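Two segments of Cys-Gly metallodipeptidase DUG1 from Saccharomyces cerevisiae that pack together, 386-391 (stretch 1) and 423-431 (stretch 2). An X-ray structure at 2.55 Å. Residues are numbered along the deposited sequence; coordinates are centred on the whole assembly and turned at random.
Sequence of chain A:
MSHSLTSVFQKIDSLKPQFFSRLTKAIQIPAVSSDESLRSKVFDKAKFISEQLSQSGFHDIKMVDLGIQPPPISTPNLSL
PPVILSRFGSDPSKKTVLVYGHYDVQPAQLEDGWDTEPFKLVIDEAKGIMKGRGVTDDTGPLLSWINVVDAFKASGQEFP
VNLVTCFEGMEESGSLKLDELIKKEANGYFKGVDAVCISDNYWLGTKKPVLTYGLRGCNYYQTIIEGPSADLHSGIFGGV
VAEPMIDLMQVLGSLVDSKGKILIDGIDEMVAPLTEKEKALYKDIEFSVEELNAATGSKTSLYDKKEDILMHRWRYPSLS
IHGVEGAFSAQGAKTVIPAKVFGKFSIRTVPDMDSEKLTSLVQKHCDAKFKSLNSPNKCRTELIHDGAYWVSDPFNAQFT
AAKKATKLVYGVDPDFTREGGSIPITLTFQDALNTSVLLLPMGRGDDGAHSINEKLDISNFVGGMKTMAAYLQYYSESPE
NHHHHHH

Stretch 1 386-391: DGAYWV
Stretch 2 (423-431) IPITLTFQD

A short extended segment can be fastened to the first turns of a helix by one well-placed aromatic residue, with a glycine allowing the backbones to approach. In Cys-Gly metallodipeptidase DUG1, residues 386-391 run as strand, two-residue break and strand, against a type I turn from Ile423 to Thr426 (Thr426 N to Ile423 O, 3.0 Å) that leads into a helix. The pairing buries 371 Å², both sides summed.

Asp386, extended at phi/psi -131/150, turns its CA-CB bond away. Gly387 (-145/137) sets the closest register: Gly387 CA lies 4.3 Å from Pro424 CA and 4.1 Å from Pro424 CB. A CB here would point toward the other stretch and lie 2.9 Å from Pro424 CG, a clash, so the missing side chain makes this approach possible. Pro424, at -33/-49 with a C-gamma exo ring, offers a compact surface.

Ala388 (-77/152) has its CA-CB bond sideways and sets its CB 3.7 Å from Leu427 CD2, a small apolar contact. The CA-CB bond of Tyr389 (-77/167, chi1 p) points away; its backbone meets the helix instead, with Tyr389 O 3.5 Å from Leu427 CD2.

Trp390 (-152/133) is the anchor. Trp390 CA lies 5.9 Å from Leu427 CA, so both stretches advance three residues between register pairs, in the same sense. With its CA-CB bond toward the helix, chi1 t and chi2 80°, it has 91 Å² covered, the largest share of any residue. Thr426 (chi1 t) lies over one face, its OG1 3.6 Å from Trp390 CD2. Leu427 (chi1 t, chi2 p) meets the edge, CD1 3.8 Å from Trp390 CD1. Also near the ring plane, Gln430 OE1 accepts a hydrogen bond from Trp390 NE1 (3.1 Å, 155°), satisfying the buried indole's polar group. Gln430 reaches it with chi1 and chi2 both t and chi3 -86°, while its NE2 donates to Asp431 OD1 (3.2 Å). Val391 (-137/136, chi1 t) again has its CA-CB bond away, ending the contact.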

# COMPACT_ATOMS: atom_id res chain seq x y z
N ASP A 386 -6.54 -10.07 19.09
CA ASP A 386 -7.87 -9.91 19.67
C ASP A 386 -7.80 -9.20 21.01
O ASP A 386 -6.80 -9.30 21.72
CB ASP A 386 -8.62 -11.26 19.76
CG ASP A 386 -7.97 -12.24 20.74
OD1 ASP A 386 -6.88 -11.98 21.30
OD2 ASP A 386 -8.58 -13.31 20.94
N GLY A 387 -8.85 -8.45 21.33
CA GLY A 387 -8.94 -7.72 22.58
C GLY A 387 -10.38 -7.75 23.01
O GLY A 387 -11.28 -7.58 22.18
N ALA A 388 -10.62 -7.97 24.31
CA ALA A 388 -11.97 -8.23 24.80
C ALA A 388 -12.81 -6.97 24.90
O ALA A 388 -12.28 -5.89 25.09
CB ALA A 388 -11.92 -8.91 26.13
N TYR A 389 -14.12 -7.13 24.76
CA TYR A 389 -15.03 -6.05 25.09
C TYR A 389 -15.18 -5.97 26.61
O TYR A 389 -14.78 -6.88 27.33
CB TYR A 389 -16.38 -6.25 24.42
CG TYR A 389 -17.09 -7.53 24.78
CD1 TYR A 389 -17.79 -7.66 25.98
CD2 TYR A 389 -17.10 -8.61 23.91
CE1 TYR A 389 -18.44 -8.81 26.31
CE2 TYR A 389 -17.76 -9.78 24.23
CZ TYR A 389 -18.43 -9.87 25.43
OH TYR A 389 -19.09 -11.02 25.77
N TRP A 390 -15.76 -4.88 27.10
CA TRP A 390 -15.87 -4.70 28.54
C TRP A 390 -17.08 -3.85 28.84
O TRP A 390 -17.31 -2.84 28.19
CB TRP A 390 -14.60 -4.06 29.08
CG TRP A 390 -14.67 -3.62 30.52
CD1 TRP A 390 -14.52 -4.41 31.63
CD2 TRP A 390 -14.85 -2.28 31.01
NE1 TRP A 390 -14.62 -3.64 32.78
CE2 TRP A 390 -14.82 -2.34 32.42
CE3 TRP A 390 -15.05 -1.04 30.38
CZ2 TRP A 390 -14.98 -1.20 33.22
CZ3 TRP A 390 -15.21 0.08 31.18
CH2 TRP A 390 -15.17 -0.00 32.59
N VAL A 391 -17.88 -4.29 29.81
CA VAL A 391 -19.03 -3.51 30.22
C VAL A 391 -19.07 -3.53 31.73
O VAL A 391 -18.89 -4.57 32.36
CB VAL A 391 -20.37 -4.07 29.68
CG1 VAL A 391 -21.45 -3.02 29.81
CG2 VAL A 391 -20.26 -4.50 28.25
N ILE A 423 -9.83 -0.86 24.65
CA ILE A 423 -8.63 -0.89 25.46
C ILE A 423 -8.50 -2.31 25.97
O ILE A 423 -8.91 -2.61 27.07
CB ILE A 423 -8.70 0.07 26.63
CG1 ILE A 423 -9.06 1.48 26.14
CG2 ILE A 423 -7.38 0.07 27.36
CD1 ILE A 423 -9.43 2.46 27.24
N PRO A 424 -7.93 -3.18 25.15
CA PRO A 424 -7.81 -4.62 25.40
C PRO A 424 -7.62 -5.10 26.85
O PRO A 424 -8.37 -6.02 27.20
CB PRO A 424 -6.60 -4.99 24.54
CG PRO A 424 -6.77 -4.10 23.34
CD PRO A 424 -7.33 -2.80 23.86
N ILE A 425 -6.71 -4.56 27.66
CA ILE A 425 -6.46 -5.17 28.98
C ILE A 425 -7.43 -4.78 30.07
O ILE A 425 -7.31 -5.27 31.20
CB ILE A 425 -5.04 -4.91 29.57
CG1 ILE A 425 -4.52 -3.54 29.14
CG2 ILE A 425 -4.08 -6.06 29.26
CD1 ILE A 425 -5.25 -2.41 29.78
N THR A 426 -8.36 -3.88 29.76
CA THR A 426 -9.31 -3.39 30.73
C THR A 426 -9.99 -4.56 31.46
O THR A 426 -10.04 -4.59 32.69
CB THR A 426 -10.34 -2.44 30.10
OG1 THR A 426 -11.30 -2.03 31.09
CG2 THR A 426 -11.07 -3.13 28.97
N LEU A 427 -10.44 -5.56 30.72
CA LEU A 427 -11.08 -6.73 31.32
C LEU A 427 -10.09 -7.55 32.14
O LEU A 427 -10.45 -8.07 33.20
CB LEU A 427 -11.69 -7.61 30.25
CG LEU A 427 -12.66 -8.69 30.72
CD1 LEU A 427 -13.67 -8.14 31.73
CD2 LEU A 427 -13.37 -9.26 29.52
N THR A 428 -8.86 -7.66 31.66
CA THR A 428 -7.83 -8.38 32.40
C THR A 428 -7.55 -7.70 33.73
O THR A 428 -7.33 -8.37 34.73
CB THR A 428 -6.53 -8.54 31.58
OG1 THR A 428 -6.78 -9.37 30.44
CG2 THR A 428 -5.46 -9.21 32.42
N PHE A 429 -7.58 -6.37 33.78
CA PHE A 429 -7.40 -5.71 35.07
C PHE A 429 -8.53 -6.06 36.03
O PHE A 429 -8.30 -6.45 37.19
CB PHE A 429 -7.26 -4.19 34.92
CG PHE A 429 -5.87 -3.75 34.56
CD1 PHE A 429 -4.81 -4.02 35.40
CD2 PHE A 429 -5.63 -3.03 33.39
CE1 PHE A 429 -3.52 -3.60 35.07
CE2 PHE A 429 -4.35 -2.61 33.07
CZ PHE A 429 -3.30 -2.90 33.91
N GLN A 430 -9.75 -5.95 35.53
CA GLN A 430 -10.92 -6.18 36.36
C GLN A 430 -10.92 -7.58 36.94
O GLN A 430 -11.01 -7.73 38.14
CB GLN A 430 -12.19 -5.97 35.56
CG GLN A 430 -13.42 -6.34 36.32
CD GLN A 430 -14.65 -6.16 35.47
OE1 GLN A 430 -15.21 -5.07 35.41
NE2 GLN A 430 -15.07 -7.23 34.79
N ASP A 431 -10.79 -8.59 36.09
CA ASP A 431 -10.85 -9.98 36.52
C ASP A 431 -9.64 -10.45 37.32
O ASP A 431 -9.80 -11.08 38.36
CB ASP A 431 -11.08 -10.89 35.32
CG ASP A 431 -12.46 -10.74 34.71
OD1 ASP A 431 -13.26 -9.89 35.21
OD2 ASP A 431 -12.76 -11.45 33.73